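Local coordinates for putative ferredoxin (Rhodopseudomonas palustris, PDB 4ID8), which binds a [3Fe-4S] cluster and probably passes electrons to its associated cytochrome P450, CYP194A4, at residues A18-K21 and L27-L30; L54-S57 and A63-I66. All coordinates share one frame; numbering follows the deposited sequence.

Both contacts set a short helical segment against a strand of this small ferredoxin, and they meet in its core. Interaction 1 packs the cluster-binding end of helix 19-23 on strand 28-30, and interaction 2 packs helix 49-58 on strand 64-67. Their buried parts join: Phe28 CE2 lies 3.7 Å from Ala55 CB, and Ile64 CD1 lies 3.7 Å from Cys20 CB. Each contact then runs out to a lysine whose ammonium bonds a strand carbonyl oxygen. The chemistry differs at the inner end, where interaction 1 includes an iron ligand and an aromatic face, while interaction 2 brings only aliphatic side chains there.

Interaction 1. Residues A18-K21 and L27-L30; sequences ARCK and LFDL. With F3S (Fe3-s4 cluster), chain B.
Cys20 CB sits squarely over the Phe28 ring, 3.8 Å from its centroid and only 8° off the ring normal. This CH-pi interaction is the tight, buried part of the contact. Cys20 O comes to 3.4 Å from Phe28 CD2, above the ring plane and beyond its outline. Cys20 SG leans over the same face, 4.5 Å from the centroid. With chi1 at 55° the sulfur lies between the backbone N and the carbonyl carbon, a rotation that aims it at the cluster, where it binds iron FE3 at 2.3 Å. Ala18 N comes 3.1 Å from the inorganic sulfide S1.

Leucine packing is looser: Leu30 CD1 meets Ala18 CB at 4.1 Å, and Leu30 CG rests on Lys21 CB and CG. The Lys21 chain bends at chi2 (88°), and its NZ makes a short hydrogen bond to Phe28 O at 2.7 Å and another to Pro25 O; its salt bridge to Asp29 OD1 is long, 3.6 Å. Ala36 of strand 36-38 also touches both Cys20 and Leu30. The iron-bound sulfur thus lies against an aromatic face rather than a polar group, while the ammonium and carboxylate pair at the partly exposed side.

Interaction 2. Residues L54-S57 and A63-I66; sequences LAKS and AIDI
Lys56 NZ donates a hydrogen bond to Ile64 O at 3.1 Å, arriving in the carbonyl plane with a C=O...N angle of 158°. The chain behind it runs nearly straight from chi1 to chi3 and turns only at chi4 (53°), which folds the ammonium back to the strand. Along the way its methylenes also pack on the isoleucines. Lys56 CD presses against Ile66 CD1 at 3.5 Å, the side chains crossing at a slant, and Lys56 CB touches the same methyl at 3.8 Å. The carboxylate of Asp65 is not in contact with the ammonium, though at 5.1 Å from Lys56 NZ to Asp65 OD1 it may add a mild attraction.

Ile64 sets out toward the helix and divides its two branches. CG2, anti to the backbone N, lies alongside Lys56 CB at 4.0 Å. CG1 takes the other rotation, beside the N (chi1 -57°), and carries Ile64 CD1 to Ala55, 3.7 Å from its O and 4.3 Å from its CB. That branch also comes near the cluster, and the side chain touches Cys59, a residue of the cluster site.

Strand 64-67 pairs antiparallel with strand 6-9, Asp65 bonding His8 through the backbone, while Ile7 packs against both Ile64 and Ile66. Residues 54-57 lie on the side of this sheet to which Ile64 and Ile66 point, and Asp65 points away. The chemistry is graded: an aliphatic interior, which reaches the cluster through Ile64, is closed at its edge by a lysine that satisfies a strand carbonyl and lends its carbon chain to the packing.

Interaction 1. Residues A18-K21 and L27-L30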
ATOM      1  N   ALA A  18       4.918   5.267  -6.426  1.00 21.27           N
ATOM      2  CA  ALA A  18       5.772   4.375  -5.675  1.00 22.08           C
ATOM      3  C   ALA A  18       6.141   4.855  -4.250  1.00 22.16           C
ATOM      4  O   ALA A  18       7.105   4.341  -3.662  1.00 21.31           O
ATOM      5  CB  ALA A  18       7.054   3.945  -6.503  1.00 22.54           C
ATOM      6  N   ARG A  19       5.366   5.799  -3.694  1.00 22.21           N
ATOM      7  CA  ARG A  19       5.633   6.283  -2.343  1.00 23.07           C
ATOM      8  C   ARG A  19       5.356   5.173  -1.343  1.00 23.66           C
ATOM      9  O   ARG A  19       6.109   5.003  -0.369  1.00 23.58           O
ATOM     10  CB  ARG A  19       4.776   7.520  -2.011  1.00 24.29           C
ATOM     11  CG  ARG A  19       4.969   8.743  -2.969  1.00 23.89           C
ATOM     12  CD  ARG A  19       4.473  10.103  -2.387  1.00 26.99           C
ATOM     13  NE  ARG A  19       5.459  10.711  -1.473  1.00 32.31           N
ATOM     14  CZ  ARG A  19       6.629  11.270  -1.830  1.00 32.16           C
ATOM     15  NH1 ARG A  19       7.003  11.327  -3.108  1.00 31.15           N
ATOM     16  NH2 ARG A  19       7.450  11.752  -0.893  1.00 32.43           N
ATOM     17  N   CYS A  20       4.262   4.439  -1.592  1.00 22.93           N
ATOM     18  CA  CYS A  20       3.855   3.287  -0.801  1.00 22.86           C
ATOM     19  C   CYS A  20       4.998   2.272  -0.676  1.00 23.93           C
ATOM     20  O   CYS A  20       5.269   1.727   0.413  1.00 23.05           O
ATOM     21  CB  CYS A  20       2.632   2.600  -1.444  1.00 22.65           C
ATOM     22  SG  CYS A  20       2.844   2.101  -3.203  1.00 20.21           S
ATOM     23  N   LYS A  21       5.644   2.010  -1.810  1.00 24.62           N
ATOM     24  CA  LYS A  21       6.748   1.100  -1.857  1.00 25.31           C
ATOM     25  C   LYS A  21       8.017   1.657  -1.214  1.00 26.47           C
ATOM     26  O   LYS A  21       8.746   0.904  -0.559  1.00 26.90           O
ATOM     27  CB  LYS A  21       6.969   0.613  -3.297  1.00 25.40           C
ATOM     28  CG  LYS A  21       8.202  -0.323  -3.491  1.00 25.44           C
ATOM     29  CD  LYS A  21       7.857  -1.753  -3.261  1.00 22.38           C
ATOM     30  CE  LYS A  21       9.071  -2.508  -2.831  1.00 21.56           C
ATOM     31  NZ  LYS A  21       8.414  -3.696  -2.284  1.00 23.10           N
ATOM     32  N   LEU A  27       5.106  -4.161   2.517  1.00 23.60           N
ATOM     33  CA  LEU A  27       3.687  -4.287   2.385  1.00 21.41           C
ATOM     34  C   LEU A  27       3.153  -4.203   0.949  1.00 21.40           C
ATOM     35  O   LEU A  27       2.046  -4.664   0.692  1.00 21.72           O
ATOM     36  CB  LEU A  27       3.032  -3.205   3.278  1.00 22.05           C
ATOM     37  CG  LEU A  27       3.059  -3.348   4.807  1.00 21.70           C
ATOM     38  CD1 LEU A  27       2.536  -2.115   5.456  1.00 21.01           C
ATOM     39  CD2 LEU A  27       2.212  -4.569   5.246  1.00 21.24           C
ATOM     40  N   PHE A  28       3.905  -3.560   0.048  1.00 20.62           N
ATOM     41  CA  PHE A  28       3.556  -3.386  -1.376  1.00 20.54           C
ATOM     42  C   PHE A  28       4.613  -3.996  -2.295  1.00 20.28           C
ATOM     43  O   PHE A  28       5.772  -4.051  -1.937  1.00 19.47           O
ATOM     44  CB  PHE A  28       3.371  -1.912  -1.680  1.00 19.25           C
ATOM     45  CG  PHE A  28       2.403  -1.227  -0.721  1.00 19.53           C
ATOM     46  CD1 PHE A  28       1.054  -1.125  -1.029  1.00 18.78           C
ATOM     47  CD2 PHE A  28       2.844  -0.699   0.493  1.00 16.40           C
ATOM     48  CE1 PHE A  28       0.171  -0.526  -0.136  1.00 19.02           C
ATOM     49  CE2 PHE A  28       1.966  -0.130   1.377  1.00 16.54           C
ATOM     50  CZ  PHE A  28       0.631  -0.027   1.063  1.00 15.84           C
ATOM     51  N   ASP A  29       4.168  -4.543  -3.419  1.00 21.04           N
ATOM     52  CA  ASP A  29       5.046  -4.874  -4.561  1.00 21.11           C
ATOM     53  C   ASP A  29       4.570  -4.104  -5.761  1.00 20.95           C
ATOM     54  O   ASP A  29       3.405  -3.822  -5.923  1.00 20.09           O
ATOM     55  CB  ASP A  29       5.005  -6.353  -4.913  1.00 20.52           C
ATOM     56  CG  ASP A  29       5.824  -7.192  -3.959  1.00 25.47           C
ATOM     57  OD1 ASP A  29       6.883  -6.729  -3.469  1.00 29.86           O
ATOM     58  OD2 ASP A  29       5.426  -8.334  -3.679  1.00 31.21           O
ATOM     59  N   LEU A  30       5.514  -3.751  -6.593  1.00 21.29           N
ATOM     60  CA  LEU A  30       5.242  -3.051  -7.839  1.00 21.15           C
ATOM     61  C   LEU A  30       5.322  -4.003  -9.023  1.00 20.47           C
ATOM     62  O   LEU A  30       6.284  -4.778  -9.133  1.00 19.92           O
ATOM     63  CB  LEU A  30       6.287  -1.958  -8.046  1.00 19.43           C
ATOM     64  CG  LEU A  30       6.393  -0.901  -6.999  1.00 21.08           C
ATOM     65  CD1 LEU A  30       7.418  -0.030  -7.555  1.00 22.49           C
ATOM     66  CD2 LEU A  30       5.064  -0.169  -6.856  1.00 19.90           C
TER
HETATM   67 FE1  F3S B 101       0.310   3.833  -6.602  1.00 23.42          FE
HETATM   68 FE3  F3S B 101       1.659   3.567  -4.436  1.00 21.93          FE
HETATM   69 FE4  F3S B 101      -0.057   5.445  -4.630  1.00 25.64          FE
HETATM   70  S1  F3S B 101       2.459   3.314  -6.484  1.00 22.70           S
HETATM   71  S2  F3S B 101      -0.013   6.017  -6.831  1.00 29.50           S
HETATM   72  S3  F3S B 101      -0.462   3.321  -4.619  1.00 24.69           S
HETATM   73  S4  F3S B 101       1.976   5.691  -3.806  1.00 26.67           S

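Interaction 2. Residues L54-S57 and A63-I66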
ATOM      1  N   LEU A  54       0.724   5.434   7.134  1.00 26.19           N
ATOM      2  CA  LEU A  54       1.558   6.427   6.437  1.00 27.81           C
ATOM      3  C   LEU A  54       1.527   6.288   4.936  1.00 27.14           C
ATOM      4  O   LEU A  54       1.363   7.288   4.259  1.00 27.39           O
ATOM      5  CB  LEU A  54       3.010   6.391   6.899  1.00 27.79           C
ATOM      6  CG  LEU A  54       2.971   6.676   8.372  1.00 32.74           C
ATOM      7  CD1 LEU A  54       4.352   6.372   9.034  1.00 39.94           C
ATOM      8  CD2 LEU A  54       2.427   8.107   8.686  1.00 34.59           C
ATOM      9  N   ALA A  55       1.715   5.056   4.446  1.00 25.94           N
ATOM     10  CA  ALA A  55       1.627   4.786   3.031  1.00 24.88           C
ATOM     11  C   ALA A  55       0.278   5.287   2.523  1.00 25.04           C
ATOM     12  O   ALA A  55       0.191   6.047   1.536  1.00 24.30           O
ATOM     13  CB  ALA A  55       1.855   3.305   2.738  1.00 23.84           C
ATOM     14  N   LYS A  56      -0.787   4.948   3.234  1.00 25.55           N
ATOM     15  CA  LYS A  56      -2.123   5.409   2.812  1.00 25.33           C
ATOM     16  C   LYS A  56      -2.226   6.932   2.829  1.00 26.12           C
ATOM     17  O   LYS A  56      -2.790   7.500   1.923  1.00 24.70           O
ATOM     18  CB  LYS A  56      -3.194   4.770   3.668  1.00 25.79           C
ATOM     19  CG  LYS A  56      -4.608   5.259   3.484  1.00 27.25           C
ATOM     20  CD  LYS A  56      -5.502   4.566   4.493  1.00 28.88           C
ATOM     21  CE  LYS A  56      -6.813   5.268   4.576  1.00 32.82           C
ATOM     22  NZ  LYS A  56      -7.417   5.413   3.218  1.00 36.77           N
ATOM     23  N   SER A  57      -1.653   7.594   3.843  1.00 27.69           N
ATOM     24  CA  SER A  57      -1.788   9.038   3.944  1.00 29.13           C
ATOM     25  C   SER A  57      -1.030   9.710   2.802  1.00 29.78           C
ATOM     26  O   SER A  57      -1.515  10.676   2.182  1.00 29.61           O
ATOM     27  CB  SER A  57      -1.221   9.512   5.259  1.00 29.18           C
ATOM     28  OG  SER A  57      -1.418  10.918   5.388  1.00 31.96           O
ATOM     29  N   ALA A  63      -5.208   6.047  -3.482  1.00 29.02           N
ATOM     30  CA  ALA A  63      -5.403   4.729  -4.072  1.00 27.94           C
ATOM     31  C   ALA A  63      -5.430   3.598  -3.038  1.00 27.33           C
ATOM     32  O   ALA A  63      -5.890   2.524  -3.365  1.00 27.25           O
ATOM     33  CB  ALA A  63      -4.331   4.459  -5.107  1.00 27.75           C
ATOM     34  N   ILE A  64      -4.979   3.848  -1.805  1.00 26.35           N
ATOM     35  CA  ILE A  64      -4.858   2.795  -0.797  1.00 26.63           C
ATOM     36  C   ILE A  64      -6.039   2.769   0.221  1.00 27.57           C
ATOM     37  O   ILE A  64      -6.331   3.762   0.865  1.00 27.77           O
ATOM     38  CB  ILE A  64      -3.472   2.861  -0.046  1.00 25.60           C
ATOM     39  CG1 ILE A  64      -2.303   2.764  -1.054  1.00 26.20           C
ATOM     40  CG2 ILE A  64      -3.375   1.775   1.084  1.00 23.94           C
ATOM     41  CD1 ILE A  64      -0.916   3.211  -0.539  1.00 21.07           C
ATOM     42  N   ASP A  65      -6.674   1.608   0.387  1.00 29.16           N
ATOM     43  CA  ASP A  65      -7.666   1.395   1.436  1.00 30.53           C
ATOM     44  C   ASP A  65      -7.110   0.545   2.529  1.00 30.41           C
ATOM     45  O   ASP A  65      -6.480  -0.456   2.256  1.00 30.68           O
ATOM     46  CB  ASP A  65      -8.799   0.545   0.929  1.00 31.72           C
ATOM     47  CG  ASP A  65      -9.451   1.103  -0.263  1.00 34.00           C
ATOM     48  OD1 ASP A  65      -9.714   2.322  -0.197  1.00 34.15           O
ATOM     49  OD2 ASP A  65      -9.711   0.296  -1.229  1.00 38.34           O
ATOM     50  N   ILE A  66      -7.378   0.897   3.772  1.00 30.11           N
ATOM     51  CA  ILE A  66      -7.034   0.005   4.843  1.00 31.09           C
ATOM     52  C   ILE A  66      -8.351  -0.448   5.452  1.00 32.27           C
ATOM     53  O   ILE A  66      -9.176   0.390   5.792  1.00 32.41           O
ATOM     54  CB  ILE A  66      -6.097   0.697   5.840  1.00 30.77           C
ATOM     55  CG1 ILE A  66      -4.710   0.758   5.261  1.00 30.28           C
ATOM     56  CG2 ILE A  66      -5.994  -0.053   7.151  1.00 29.61           C
ATOM     57  CD1 ILE A  66      -3.905   1.753   5.921  1.00 33.86           C
TER